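Local coordinates for protein peptidase S15/CocE/NonD (Thaumarchaeota archaeon SCGC AB-539-E09, PDB 4PF1) that is an aminopeptidase of the S15 family of serine peptidases, probably using a Ser-His-Asp triad to remove residues from the N-terminal end of peptides, at residues Asp469-Ala474 with Gln608-Thr613; Pro488-Phe493 with Trp503-Ile508; Leu406-Gln409 with Lys413-Phe416; Phe197-Phe202 with Tyr555-Pro560; Arg462-Arg467 with Gln575-Trp580. One frame throughout, in Å; residues are numbered along the deposited sequence.

Interaction 1 (Asp469-Ala474 with Gln608-Thr613)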
# COMPACT_ATOMS: atom_id res chain seq x y z
N ASP A 469 7.91 -23.85 24.24
CA ASP A 469 9.27 -24.34 23.99
C ASP A 469 10.29 -23.16 23.94
O ASP A 469 11.37 -23.29 23.35
CB ASP A 469 9.32 -25.19 22.69
CG ASP A 469 8.85 -24.49 21.42
OD1 ASP A 469 8.30 -23.37 21.53
OD2 ASP A 469 8.99 -25.08 20.33
N VAL A 470 9.93 -22.02 24.57
CA VAL A 470 10.76 -20.81 24.63
C VAL A 470 10.72 -20.27 26.07
O VAL A 470 9.65 -20.26 26.69
CB VAL A 470 10.30 -19.72 23.60
CG1 VAL A 470 11.11 -18.43 23.73
CG2 VAL A 470 10.35 -20.25 22.16
N LEU A 471 11.87 -19.83 26.61
CA LEU A 471 11.93 -19.23 27.95
C LEU A 471 12.00 -17.73 27.82
O LEU A 471 12.63 -17.22 26.89
CB LEU A 471 13.12 -19.75 28.76
CG LEU A 471 13.11 -21.24 29.15
CD1 LEU A 471 14.34 -21.58 29.94
CD2 LEU A 471 11.85 -21.62 29.94
N VAL A 472 11.32 -17.01 28.72
CA VAL A 472 11.25 -15.55 28.67
C VAL A 472 11.53 -14.94 30.05
O VAL A 472 11.03 -15.43 31.06
CB VAL A 472 9.88 -15.05 28.11
CG1 VAL A 472 9.91 -13.55 27.82
CG2 VAL A 472 9.46 -15.82 26.85
N TRP A 473 12.33 -13.86 30.08
CA TRP A 473 12.65 -13.06 31.27
C TRP A 473 12.62 -11.59 30.89
O TRP A 473 13.10 -11.24 29.81
CB TRP A 473 14.02 -13.43 31.87
CG TRP A 473 14.16 -14.87 32.26
CD1 TRP A 473 13.81 -15.44 33.45
CD2 TRP A 473 14.74 -15.91 31.47
NE1 TRP A 473 14.14 -16.78 33.44
CE2 TRP A 473 14.71 -17.10 32.24
CE3 TRP A 473 15.32 -15.95 30.18
CZ2 TRP A 473 15.21 -18.31 31.76
CZ3 TRP A 473 15.81 -17.16 29.71
CH2 TRP A 473 15.78 -18.31 30.50
N ALA A 474 12.06 -10.74 31.75
CA ALA A 474 11.98 -9.31 31.46
C ALA A 474 12.06 -8.48 32.73
O ALA A 474 11.56 -8.90 33.78
CB ALA A 474 10.68 -8.99 30.73
N GLN A 608 14.92 -29.26 28.53
CA GLN A 608 15.93 -28.22 28.68
C GLN A 608 15.71 -27.43 29.95
O GLN A 608 14.57 -27.09 30.27
CB GLN A 608 15.95 -27.26 27.47
CG GLN A 608 15.64 -27.91 26.10
CD GLN A 608 16.77 -28.77 25.59
OE1 GLN A 608 17.09 -29.82 26.14
NE2 GLN A 608 17.35 -28.38 24.47
N ARG A 609 16.80 -27.11 30.66
CA ARG A 609 16.74 -26.37 31.92
C ARG A 609 17.78 -25.27 31.96
O ARG A 609 18.97 -25.56 31.87
CB ARG A 609 16.94 -27.31 33.12
CG ARG A 609 15.76 -28.21 33.43
CD ARG A 609 16.14 -29.20 34.51
NE ARG A 609 15.04 -30.11 34.82
CZ ARG A 609 15.13 -31.10 35.71
NH1 ARG A 609 16.25 -31.30 36.39
NH2 ARG A 609 14.08 -31.89 35.93
N VAL A 610 17.34 -24.01 32.12
CA VAL A 610 18.24 -22.88 32.29
C VAL A 610 18.32 -22.59 33.79
O VAL A 610 17.34 -22.14 34.40
CB VAL A 610 17.82 -21.65 31.44
CG1 VAL A 610 18.59 -20.40 31.86
CG2 VAL A 610 18.02 -21.92 29.95
N TRP A 611 19.47 -22.92 34.40
CA TRP A 611 19.68 -22.81 35.84
C TRP A 611 20.03 -21.39 36.29
O TRP A 611 20.70 -20.66 35.56
CB TRP A 611 20.77 -23.80 36.29
CG TRP A 611 20.29 -25.23 36.29
CD1 TRP A 611 19.99 -26.00 35.20
CD2 TRP A 611 20.05 -26.05 37.44
NE1 TRP A 611 19.56 -27.24 35.60
CE2 TRP A 611 19.59 -27.31 36.97
CE3 TRP A 611 20.19 -25.86 38.82
CZ2 TRP A 611 19.30 -28.37 37.84
CZ3 TRP A 611 19.88 -26.90 39.68
CH2 TRP A 611 19.43 -28.14 39.19
N ARG A 612 19.56 -21.01 37.48
CA ARG A 612 19.75 -19.67 38.05
C ARG A 612 19.93 -19.77 39.57
O ARG A 612 19.01 -19.49 40.35
CB ARG A 612 18.56 -18.75 37.69
CG ARG A 612 17.21 -19.48 37.62
CD ARG A 612 16.07 -18.51 37.47
NE ARG A 612 14.79 -19.22 37.32
CZ ARG A 612 14.00 -19.56 38.33
NH1 ARG A 612 14.34 -19.25 39.58
NH2 ARG A 612 12.86 -20.19 38.11
N THR A 613 21.13 -20.22 39.99
CA THR A 613 21.49 -20.40 41.41
C THR A 613 22.82 -19.71 41.69
O THR A 613 23.48 -19.26 40.76
CB THR A 613 21.57 -21.91 41.75
OG1 THR A 613 22.63 -22.51 41.01
CG2 THR A 613 20.27 -22.66 41.47
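V610 is met by two side chains of the facing strand, L471 at one methyl and W473 at the other. Its CG2 lies 3.7 Å from L471 CD1, and its CG1 lies 3.8 Å from W473 CH2. The branch point shares in both contacts: V610 CB is 3.8 Å from L471 CD1 and 4.0 Å from W473 CH2. L471 and V610 run alongside each other in opposite senses, and L471 CD1 meets the CG2 methyl and CB of the valine. With CG anti to the carbonyl carbon (chi1 -65°) and chi2 fully extended at 180°, L471 carries CD1 straight out to the valine. W473 comes in obliquely and reaches V610 with the outer corner of its six-membered ring, CZ2 as well as CH2. The two strands belong to different sheets: 471-474 is an outer strand of a four-stranded antiparallel sheet, whereas 606-625 runs through the six-stranded one. Their apolar side chains thus fill part of the interior of the beta-sandwich formed by the C-terminal non-catalytic domain, a member of the galactose-binding-like clan. The polar side of the indole is held elsewhere: W473 NE1 hydrogen-bonds to D426 OD2, an oxygen that also takes a salt bridge from R612 NE. This shared carboxylate probably helps fix the rotation of the indole, with its benzene end against the valine. V610 also packs on L492, and L471 on Y428. Beside this buried core, V470 O accepts a hydrogen bond from K434 NZ of the second subunit.

Interaction 2 (Pro488-Phe493 with Trp503-Ile508)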
# COMPACT_ATOMS: atom_id res chain seq x y z
N PRO A 488 27.57 -7.79 24.30
CA PRO A 488 27.02 -8.55 25.43
C PRO A 488 27.48 -10.00 25.36
O PRO A 488 27.68 -10.53 24.27
CB PRO A 488 25.50 -8.43 25.24
CG PRO A 488 25.29 -7.53 24.04
CD PRO A 488 26.54 -7.57 23.26
N VAL A 489 27.69 -10.63 26.52
CA VAL A 489 28.12 -12.03 26.56
C VAL A 489 27.15 -12.82 27.44
O VAL A 489 26.92 -12.45 28.59
CB VAL A 489 29.60 -12.20 27.02
CG1 VAL A 489 29.97 -13.67 27.18
CG2 VAL A 489 30.57 -11.51 26.05
N ALA A 490 26.56 -13.88 26.88
CA ALA A 490 25.64 -14.72 27.62
C ALA A 490 26.40 -15.79 28.38
O ALA A 490 27.11 -16.60 27.77
CB ALA A 490 24.63 -15.36 26.67
N ARG A 491 26.32 -15.75 29.71
CA ARG A 491 26.92 -16.77 30.57
C ARG A 491 25.80 -17.71 30.93
O ARG A 491 25.03 -17.43 31.86
CB ARG A 491 27.60 -16.14 31.80
CG ARG A 491 28.48 -17.12 32.56
CD ARG A 491 29.19 -16.45 33.73
NE ARG A 491 28.28 -16.19 34.84
CZ ARG A 491 27.91 -14.97 35.24
NH1 ARG A 491 28.38 -13.90 34.62
NH2 ARG A 491 27.07 -14.83 36.25
N LEU A 492 25.60 -18.73 30.11
CA LEU A 492 24.48 -19.65 30.24
C LEU A 492 24.86 -20.95 30.92
O LEU A 492 25.75 -21.65 30.46
CB LEU A 492 23.88 -19.93 28.84
CG LEU A 492 22.70 -20.91 28.79
CD1 LEU A 492 21.39 -20.22 29.19
CD2 LEU A 492 22.57 -21.53 27.41
N PHE A 493 24.16 -21.26 32.02
CA PHE A 493 24.30 -22.53 32.73
C PHE A 493 23.06 -23.34 32.41
O PHE A 493 21.96 -22.99 32.85
CB PHE A 493 24.46 -22.30 34.25
CG PHE A 493 25.78 -21.68 34.65
CD1 PHE A 493 26.88 -22.47 34.93
CD2 PHE A 493 25.91 -20.30 34.77
CE1 PHE A 493 28.09 -21.90 35.33
CE2 PHE A 493 27.13 -19.73 35.14
CZ PHE A 493 28.21 -20.53 35.43
N TRP A 503 21.66 -23.56 21.51
CA TRP A 503 21.15 -22.59 22.46
C TRP A 503 21.10 -21.21 21.81
O TRP A 503 22.14 -20.66 21.43
CB TRP A 503 21.99 -22.57 23.76
CG TRP A 503 22.06 -23.90 24.46
CD1 TRP A 503 23.09 -24.80 24.41
CD2 TRP A 503 21.06 -24.49 25.30
NE1 TRP A 503 22.80 -25.90 25.17
CE2 TRP A 503 21.56 -25.74 25.73
CE3 TRP A 503 19.79 -24.08 25.76
CZ2 TRP A 503 20.84 -26.58 26.59
CZ3 TRP A 503 19.08 -24.91 26.61
CH2 TRP A 503 19.59 -26.15 27.01
N VAL A 504 19.88 -20.70 21.63
CA VAL A 504 19.62 -19.38 21.04
C VAL A 504 19.39 -18.39 22.17
O VAL A 504 18.53 -18.62 23.02
CB VAL A 504 18.42 -19.40 20.05
CG1 VAL A 504 18.18 -18.03 19.44
CG2 VAL A 504 18.59 -20.46 18.97
N VAL A 505 20.17 -17.30 22.21
CA VAL A 505 20.01 -16.26 23.23
C VAL A 505 19.65 -14.96 22.52
O VAL A 505 20.36 -14.54 21.61
CB VAL A 505 21.26 -16.10 24.15
CG1 VAL A 505 21.05 -14.98 25.17
CG2 VAL A 505 21.60 -17.41 24.85
N LYS A 506 18.52 -14.33 22.92
CA LYS A 506 18.07 -13.07 22.32
C LYS A 506 17.98 -11.96 23.35
O LYS A 506 17.42 -12.17 24.43
CB LYS A 506 16.68 -13.22 21.68
CG LYS A 506 16.48 -14.40 20.75
CD LYS A 506 15.06 -14.37 20.24
CE LYS A 506 14.59 -15.69 19.74
NZ LYS A 506 13.10 -15.75 19.68
N ILE A 507 18.47 -10.76 23.00
CA ILE A 507 18.30 -9.55 23.82
C ILE A 507 17.25 -8.71 23.13
O ILE A 507 17.34 -8.49 21.92
CB ILE A 507 19.63 -8.77 24.07
CG1 ILE A 507 20.56 -9.54 25.02
CG2 ILE A 507 19.35 -7.34 24.61
CD1 ILE A 507 21.94 -9.06 25.03
N ILE A 508 16.22 -8.29 23.86
CA ILE A 508 15.10 -7.58 23.28
C ILE A 508 14.79 -6.29 24.05
O ILE A 508 14.89 -6.25 25.28
CB ILE A 508 13.86 -8.54 23.27
CG1 ILE A 508 13.99 -9.62 22.17
CG2 ILE A 508 12.52 -7.81 23.18
CD1 ILE A 508 13.60 -11.02 22.62
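K506 NZ, gripped by OE1 of Q461, Q575 and Q577, lies on the opposite face of its strand from I507 and V505, which press on P488 and A490. The contact itself is wholly apolar. I507 CD1 reaches 3.6 Å from P488 CB, the isoleucine meeting the pyrrolidine at a slant. In the middle A490 CB sits over the fork of V505, 3.9 Å from CG1 and 4.1 Å from CG2. There the backbones come nearest, CA of A490 to CA of V505 being 7.3 Å, close enough that the alanine methyl and the valine fork fill the space between. At the other end chi1 of L492 (179°) sends CG out from the strand, and CD2 then reaches the root of the indole, 3.8 Å from W503 CG. The leucine lies across the tryptophan side chain. The strands, running 142° apart, come from the two facing sheets of the sandwich, and I557 and I620 of the six-stranded sheet pack round the same core. With only carbon atoms touching across the two segments, cohesion here probably comes from shape and exclusion of water, while the lysine's charge is kept, with its three oxygens, on the other face.

Interaction 3 (Leu406-Gln409 with Lys413-Phe416); sequences LYVQ and KLGF
Y407 and G415 form an antiparallel hydrogen-bonded pair: Y407 N donates to G415 O at 2.9 Å, and G415 N returns a straighter bond to Y407 O (162° at the hydrogen). Q409 N adds a third bond, 2.8 Å to K413 O. V408 and L414, between them, are a non-hydrogen-bonded pair, where L414 CA makes a CA-H...O contact to Y407 O. Apolar contacts gather round L414, whose CD2 is 3.8 Å from L406 CD2, the two leucines crossing at about a right angle, and whose CD1 touches V408 CG1. L406 CD1 turns instead to F416 CE1, 3.8 Å away. Among the polar side chains, Q409, extended beyond CG, lays its amide along G415, with NE2 3.5 Å from G415 CA and a weak hydrogen bond on to E417 O. A CB at G415 would run into that amide. Replacing Q409 with an alanine would probably uncover the G415 backbone and leave E417 O without its weak donor. F416 O lies at the edge of the Y407 ring, 3.6 Å from CD2. On the other face, L414 and V408 pack on W473. The backbone bonds and short connection 410-412 define a beta hairpin whose second strand, 414-415, forms an edge of the six-stranded sheet.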
# COMPACT_ATOMS: atom_id res chain seq x y z
N LEU A 406 23.30 -9.12 34.15
CA LEU A 406 21.84 -9.09 34.07
C LEU A 406 21.32 -10.52 34.27
O LEU A 406 21.26 -11.30 33.31
CB LEU A 406 21.41 -8.50 32.71
CG LEU A 406 20.00 -7.90 32.61
CD1 LEU A 406 19.70 -6.94 33.78
CD2 LEU A 406 19.84 -7.17 31.29
N TYR A 407 21.02 -10.89 35.53
CA TYR A 407 20.63 -12.25 35.93
C TYR A 407 19.20 -12.62 35.57
O TYR A 407 18.28 -11.82 35.76
CB TYR A 407 20.80 -12.43 37.45
CG TYR A 407 22.23 -12.28 37.93
CD1 TYR A 407 23.12 -13.34 37.85
CD2 TYR A 407 22.67 -11.09 38.50
CE1 TYR A 407 24.44 -13.21 38.29
CE2 TYR A 407 23.99 -10.95 38.95
CZ TYR A 407 24.86 -12.02 38.85
OH TYR A 407 26.16 -11.90 39.29
N VAL A 408 19.00 -13.88 35.11
CA VAL A 408 17.66 -14.44 34.87
C VAL A 408 17.11 -14.84 36.26
O VAL A 408 17.87 -15.35 37.08
CB VAL A 408 17.61 -15.60 33.83
CG1 VAL A 408 18.13 -15.14 32.46
CG2 VAL A 408 18.36 -16.84 34.31
N GLN A 409 15.84 -14.53 36.54
CA GLN A 409 15.26 -14.77 37.87
C GLN A 409 13.92 -15.53 37.80
O GLN A 409 13.39 -15.75 36.70
CB GLN A 409 15.06 -13.43 38.62
CG GLN A 409 16.35 -12.63 38.84
CD GLN A 409 16.11 -11.18 39.19
OE1 GLN A 409 15.02 -10.62 39.00
NE2 GLN A 409 17.15 -10.52 39.69
N LYS A 413 11.33 -12.94 35.74
CA LYS A 413 11.98 -11.66 36.04
C LYS A 413 13.43 -11.63 35.56
O LYS A 413 14.07 -12.67 35.42
CB LYS A 413 11.93 -11.36 37.55
CG LYS A 413 10.53 -11.09 38.10
CD LYS A 413 10.58 -10.66 39.56
CE LYS A 413 9.22 -10.64 40.22
NZ LYS A 413 8.96 -11.88 41.00
N LEU A 414 13.94 -10.41 35.34
CA LEU A 414 15.31 -10.13 34.93
C LEU A 414 15.80 -8.92 35.73
O LEU A 414 15.13 -7.88 35.72
CB LEU A 414 15.34 -9.87 33.41
CG LEU A 414 16.71 -9.78 32.73
CD1 LEU A 414 17.32 -11.17 32.53
CD2 LEU A 414 16.58 -9.10 31.39
N GLY A 415 16.88 -9.08 36.48
CA GLY A 415 17.41 -8.01 37.32
C GLY A 415 18.87 -8.12 37.69
O GLY A 415 19.53 -9.10 37.34
N PHE A 416 19.38 -7.10 38.41
CA PHE A 416 20.77 -7.02 38.85
C PHE A 416 21.05 -7.87 40.11
O PHE A 416 22.22 -8.07 40.46
CB PHE A 416 21.18 -5.56 39.12
CG PHE A 416 21.17 -4.62 37.93
CD1 PHE A 416 21.54 -5.07 36.67
CD2 PHE A 416 20.87 -3.27 38.09
CE1 PHE A 416 21.55 -4.20 35.57
CE2 PHE A 416 20.89 -2.40 37.00
CZ PHE A 416 21.23 -2.87 35.74

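Interaction 4 (Phe197-Phe202 with Tyr555-Pro560); sequences FHMGAF and YRIPLP
M199 reaches across to P558 and I557 with the sulfur and the terminal methyl of its side chain. From CB the chain leaves with CG anti to the carbonyl carbon (chi1 -74°), and an extended chi2 of 172° makes CB and CG a straight spacer that carries the sulfur toward strand 553-558. SD comes to 3.7 Å from P558 CD, the ring carbon next to the proline nitrogen, the methionine passing the ring askew. At SD the chain bends, chi3 -83°, and this turn brings CE to P558 O and to I557 CG2. CE stands 3.6 Å from the carbonyl oxygen P558 O and 3.8 Å from I557 CG2. The methionine lies crosswise to the isoleucine. M199 can reach this far because it occupies the first corner of a type I' beta turn, H198 to A201, that joins the two short strands of a hairpin; its own backbone is left-handed, and G200 follows at the second corner. The turn is closed by H198 N to A201 O at 3.0 Å and A201 N to H198 O at 3.1 Å. The hairpin belongs to the S15 peptidase part of the chain and strand 553-558 to the C-terminal non-catalytic domain, and the hairpin tip packs against the sandwich. Further points hold it there: H198 ND1 hydrogen-bonds to D531 OD1, M199 shares a backbone bond with R534, and its side chain also touches F533. I557, for its part, rests on V505, A490 and L492.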
# COMPACT_ATOMS: atom_id res chain seq x y z
N PHE A 197 28.11 -20.38 9.10
CA PHE A 197 27.79 -20.88 10.45
C PHE A 197 27.87 -19.75 11.48
O PHE A 197 28.62 -18.80 11.29
CB PHE A 197 28.77 -22.01 10.90
CG PHE A 197 28.95 -23.22 10.01
CD1 PHE A 197 29.78 -23.17 8.90
CD2 PHE A 197 28.43 -24.45 10.39
CE1 PHE A 197 30.00 -24.31 8.12
CE2 PHE A 197 28.65 -25.59 9.61
CZ PHE A 197 29.43 -25.52 8.48
N HIS A 198 27.13 -19.91 12.60
CA HIS A 198 27.22 -19.04 13.77
C HIS A 198 27.55 -19.92 14.96
O HIS A 198 26.69 -20.69 15.42
CB HIS A 198 25.92 -18.24 14.00
CG HIS A 198 25.79 -17.02 13.15
ND1 HIS A 198 25.16 -15.89 13.62
CD2 HIS A 198 26.19 -16.81 11.87
CE1 HIS A 198 25.19 -15.02 12.61
NE2 HIS A 198 25.79 -15.54 11.54
N MET A 199 28.83 -19.91 15.38
CA MET A 199 29.38 -20.73 16.47
C MET A 199 29.01 -22.24 16.30
O MET A 199 28.61 -22.91 17.26
CB MET A 199 28.94 -20.18 17.85
CG MET A 199 29.67 -18.90 18.24
SD MET A 199 29.03 -18.11 19.74
CE MET A 199 27.65 -17.17 19.05
N GLY A 200 29.14 -22.73 15.06
CA GLY A 200 28.88 -24.13 14.73
C GLY A 200 27.53 -24.46 14.13
O GLY A 200 27.37 -25.52 13.52
N ALA A 201 26.52 -23.59 14.34
CA ALA A 201 25.17 -23.81 13.82
C ALA A 201 25.12 -23.43 12.34
O ALA A 201 25.36 -22.28 11.99
CB ALA A 201 24.16 -23.01 14.62
N PHE A 202 24.86 -24.43 11.46
CA PHE A 202 24.87 -24.27 10.01
C PHE A 202 23.68 -23.46 9.46
O PHE A 202 22.52 -23.80 9.71
CB PHE A 202 24.92 -25.64 9.32
CG PHE A 202 25.04 -25.59 7.81
CD1 PHE A 202 26.03 -24.81 7.20
CD2 PHE A 202 24.21 -26.35 7.00
CE1 PHE A 202 26.15 -24.78 5.80
CE2 PHE A 202 24.35 -26.33 5.60
CZ PHE A 202 25.31 -25.54 5.02
N TYR A 555 28.11 -22.35 29.27
CA TYR A 555 28.29 -21.90 27.89
C TYR A 555 28.65 -20.42 27.87
O TYR A 555 28.07 -19.64 28.62
CB TYR A 555 27.00 -22.12 27.06
CG TYR A 555 26.56 -23.56 26.97
CD1 TYR A 555 25.78 -24.14 27.96
CD2 TYR A 555 26.90 -24.34 25.86
CE1 TYR A 555 25.38 -25.48 27.88
CE2 TYR A 555 26.49 -25.67 25.76
CZ TYR A 555 25.74 -26.23 26.78
OH TYR A 555 25.33 -27.54 26.68
N ARG A 556 29.59 -20.04 27.01
CA ARG A 556 29.96 -18.65 26.81
C ARG A 556 29.50 -18.26 25.42
O ARG A 556 30.01 -18.80 24.43
CB ARG A 556 31.47 -18.43 26.99
CG ARG A 556 31.83 -17.00 27.40
CD ARG A 556 33.32 -16.73 27.32
NE ARG A 556 33.67 -15.98 26.11
CZ ARG A 556 33.93 -14.67 26.10
NH1 ARG A 556 33.90 -13.97 27.22
NH2 ARG A 556 34.23 -14.07 24.96
N ILE A 557 28.45 -17.43 25.33
CA ILE A 557 27.87 -17.06 24.04
C ILE A 557 27.99 -15.54 23.82
O ILE A 557 27.13 -14.77 24.28
CB ILE A 557 26.40 -17.56 23.87
CG1 ILE A 557 26.24 -19.04 24.28
CG2 ILE A 557 25.90 -17.34 22.44
CD1 ILE A 557 24.81 -19.46 24.68
N PRO A 558 29.07 -15.08 23.13
CA PRO A 558 29.17 -13.64 22.81
C PRO A 558 28.07 -13.27 21.82
O PRO A 558 27.78 -14.05 20.92
CB PRO A 558 30.58 -13.50 22.20
CG PRO A 558 31.26 -14.84 22.41
CD PRO A 558 30.16 -15.85 22.51
N LEU A 559 27.41 -12.13 22.04
CA LEU A 559 26.29 -11.73 21.21
C LEU A 559 26.62 -10.51 20.33
O LEU A 559 27.56 -9.77 20.66
CB LEU A 559 25.06 -11.44 22.10
CG LEU A 559 24.50 -12.65 22.87
CD1 LEU A 559 23.66 -12.21 24.05
CD2 LEU A 559 23.70 -13.58 21.96
N PRO A 560 25.87 -10.27 19.22
CA PRO A 560 26.19 -9.11 18.35
C PRO A 560 26.27 -7.79 19.12
O PRO A 560 25.62 -7.62 20.14
CB PRO A 560 25.03 -9.09 17.36
CG PRO A 560 24.59 -10.51 17.27
CD PRO A 560 24.76 -11.07 18.66

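Interaction 5 (Arg462-Arg467 with Gln575-Trp580); sequences RHTASR and QVQSSW
The short helix that begins at 462 lies beside the end of strand 571-577 in the four-stranded sheet, with CA of A465 7.4 Å from CA of Q575. From the helix T464 presents its hydroxyl: OG1 stands 2.7 Å from Q575 OE1 and also lies near Q461 O, and its one proton can serve only one of them at a time. T464 places OG1 between the backbone N and the carbonyl carbon (chi1 51°), leaving CG2 to face the next glutamine, 3.8 Å from Q577 OE1. Q575 is extended beyond CG, and its amide lies alongside the helix with NE2 3.7 Å from A465 CB. Both ends of that amide have partners: NE2 donates to Q461 O, and OE1 receives K506 NZ. Q577 NE2 is tethered to S579 O at 2.7 Å, which probably helps keep its oxygen turned to the lysine. A leucine in place of Q575 would probably leave K506 NZ one oxygen short and Q461 O without its amide donor. Next to the helix, S466 O and R467 NH2 exchange hydrogen bonds with R467 and S466 of the second subunit. The Q575 amide is thus satisfied, and the oxygens round K506 are likely to offset its positive charge.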
# COMPACT_ATOMS: atom_id res chain seq x y z
N ARG A 462 7.28 -11.34 19.89
CA ARG A 462 6.08 -11.72 20.63
C ARG A 462 5.57 -13.12 20.21
O ARG A 462 4.98 -13.82 21.04
CB ARG A 462 4.97 -10.68 20.46
CG ARG A 462 5.00 -9.57 21.52
CD ARG A 462 3.87 -8.57 21.36
NE ARG A 462 4.00 -7.77 20.14
CZ ARG A 462 3.44 -6.58 19.95
NH1 ARG A 462 2.72 -6.02 20.91
NH2 ARG A 462 3.62 -5.93 18.80
N HIS A 463 5.82 -13.53 18.94
CA HIS A 463 5.37 -14.82 18.40
C HIS A 463 6.06 -16.02 19.08
O HIS A 463 5.45 -17.08 19.22
CB HIS A 463 5.53 -14.89 16.86
CG HIS A 463 6.93 -15.06 16.36
ND1 HIS A 463 7.40 -16.30 15.93
CD2 HIS A 463 7.89 -14.13 16.14
CE1 HIS A 463 8.63 -16.09 15.50
NE2 HIS A 463 8.98 -14.80 15.62
N THR A 464 7.30 -15.82 19.57
CA THR A 464 8.03 -16.85 20.30
C THR A 464 7.81 -16.71 21.81
O THR A 464 7.94 -17.68 22.54
CB THR A 464 9.53 -16.81 19.96
OG1 THR A 464 10.02 -15.48 20.13
CG2 THR A 464 9.82 -17.29 18.56
N ALA A 465 7.46 -15.49 22.28
CA ALA A 465 7.24 -15.20 23.71
C ALA A 465 6.14 -16.06 24.34
O ALA A 465 6.29 -16.47 25.50
CB ALA A 465 6.91 -13.73 23.89
N SER A 466 5.04 -16.33 23.60
CA SER A 466 3.91 -17.11 24.12
C SER A 466 4.13 -18.63 23.97
O SER A 466 3.33 -19.40 24.50
CB SER A 466 2.62 -16.71 23.42
OG SER A 466 2.67 -17.01 22.04
N ARG A 467 5.19 -19.04 23.26
CA ARG A 467 5.49 -20.46 23.00
C ARG A 467 6.00 -21.17 24.25
O ARG A 467 6.82 -20.62 24.98
CB ARG A 467 6.51 -20.61 21.87
CG ARG A 467 5.94 -20.36 20.48
CD ARG A 467 6.99 -20.58 19.40
NE ARG A 467 7.37 -22.00 19.29
CZ ARG A 467 6.98 -22.80 18.30
NH1 ARG A 467 6.23 -22.33 17.32
NH2 ARG A 467 7.37 -24.07 18.28
N GLN A 575 15.23 -13.86 25.76
CA GLN A 575 14.51 -15.05 25.29
C GLN A 575 15.51 -16.15 24.98
O GLN A 575 16.55 -15.88 24.37
CB GLN A 575 13.64 -14.72 24.06
CG GLN A 575 12.30 -14.08 24.43
CD GLN A 575 11.37 -13.86 23.24
OE1 GLN A 575 11.42 -14.58 22.23
NE2 GLN A 575 10.47 -12.90 23.36
N VAL A 576 15.24 -17.38 25.46
CA VAL A 576 16.11 -18.55 25.22
C VAL A 576 15.28 -19.68 24.57
O VAL A 576 14.20 -20.03 25.06
CB VAL A 576 16.87 -19.01 26.50
CG1 VAL A 576 17.46 -20.42 26.33
CG2 VAL A 576 17.97 -18.02 26.87
N GLN A 577 15.79 -20.24 23.46
CA GLN A 577 15.16 -21.34 22.73
C GLN A 577 16.23 -22.31 22.19
O GLN A 577 17.42 -22.03 22.35
CB GLN A 577 14.25 -20.80 21.60
CG GLN A 577 14.94 -19.86 20.63
CD GLN A 577 13.95 -19.18 19.72
OE1 GLN A 577 13.05 -18.46 20.16
NE2 GLN A 577 14.10 -19.38 18.41
N SER A 578 15.81 -23.45 21.61
CA SER A 578 16.75 -24.49 21.16
C SER A 578 16.73 -24.75 19.63
O SER A 578 17.36 -25.71 19.17
CB SER A 578 16.51 -25.79 21.91
OG SER A 578 16.97 -25.70 23.25
N SER A 579 16.05 -23.89 18.86
CA SER A 579 15.98 -23.98 17.40
C SER A 579 15.66 -22.61 16.80
O SER A 579 15.06 -21.77 17.46
CB SER A 579 14.95 -25.02 16.95
OG SER A 579 13.68 -24.81 17.54
N TRP A 580 16.13 -22.39 15.56
CA TRP A 580 16.00 -21.14 14.79
C TRP A 580 15.90 -21.55 13.32
O TRP A 580 16.85 -21.38 12.55
CB TRP A 580 17.23 -20.26 15.05
CG TRP A 580 16.97 -18.86 15.52
CD1 TRP A 580 15.76 -18.26 15.72
CD2 TRP A 580 17.96 -17.87 15.81
NE1 TRP A 580 15.94 -16.96 16.13
CE2 TRP A 580 17.28 -16.69 16.19
CE3 TRP A 580 19.37 -17.86 15.81
CZ2 TRP A 580 17.96 -15.52 16.56
CZ3 TRP A 580 20.04 -16.70 16.17
CH2 TRP A 580 19.34 -15.55 16.53

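Interactions 1, 2, 3 and 5 lie within the C-terminal sandwich, their centres 11 to 18 Å apart. Interactions 1 and 2 form a continuous core, V610 CG2 lying 3.9 Å from L492 CD1, and W473 CD2 continues it to V408 CG1 of interaction 3 at 3.6 Å. Interaction 5 ties in through the four-stranded sheet, L471 N to V576 O 2.8 Å and V504 N to Q577 O 2.9 Å. Interactions 2 and 4, centres about 10 Å apart, share the neighbouring strands 489-496 and 553-558 (L492 O to Y555 N 2.7 Å), while the 197-202 hairpin comes from the peptidase side. None includes the probable Ser-His-Asp triad; interaction 4 joins the peptidase part that holds it to the sandwich.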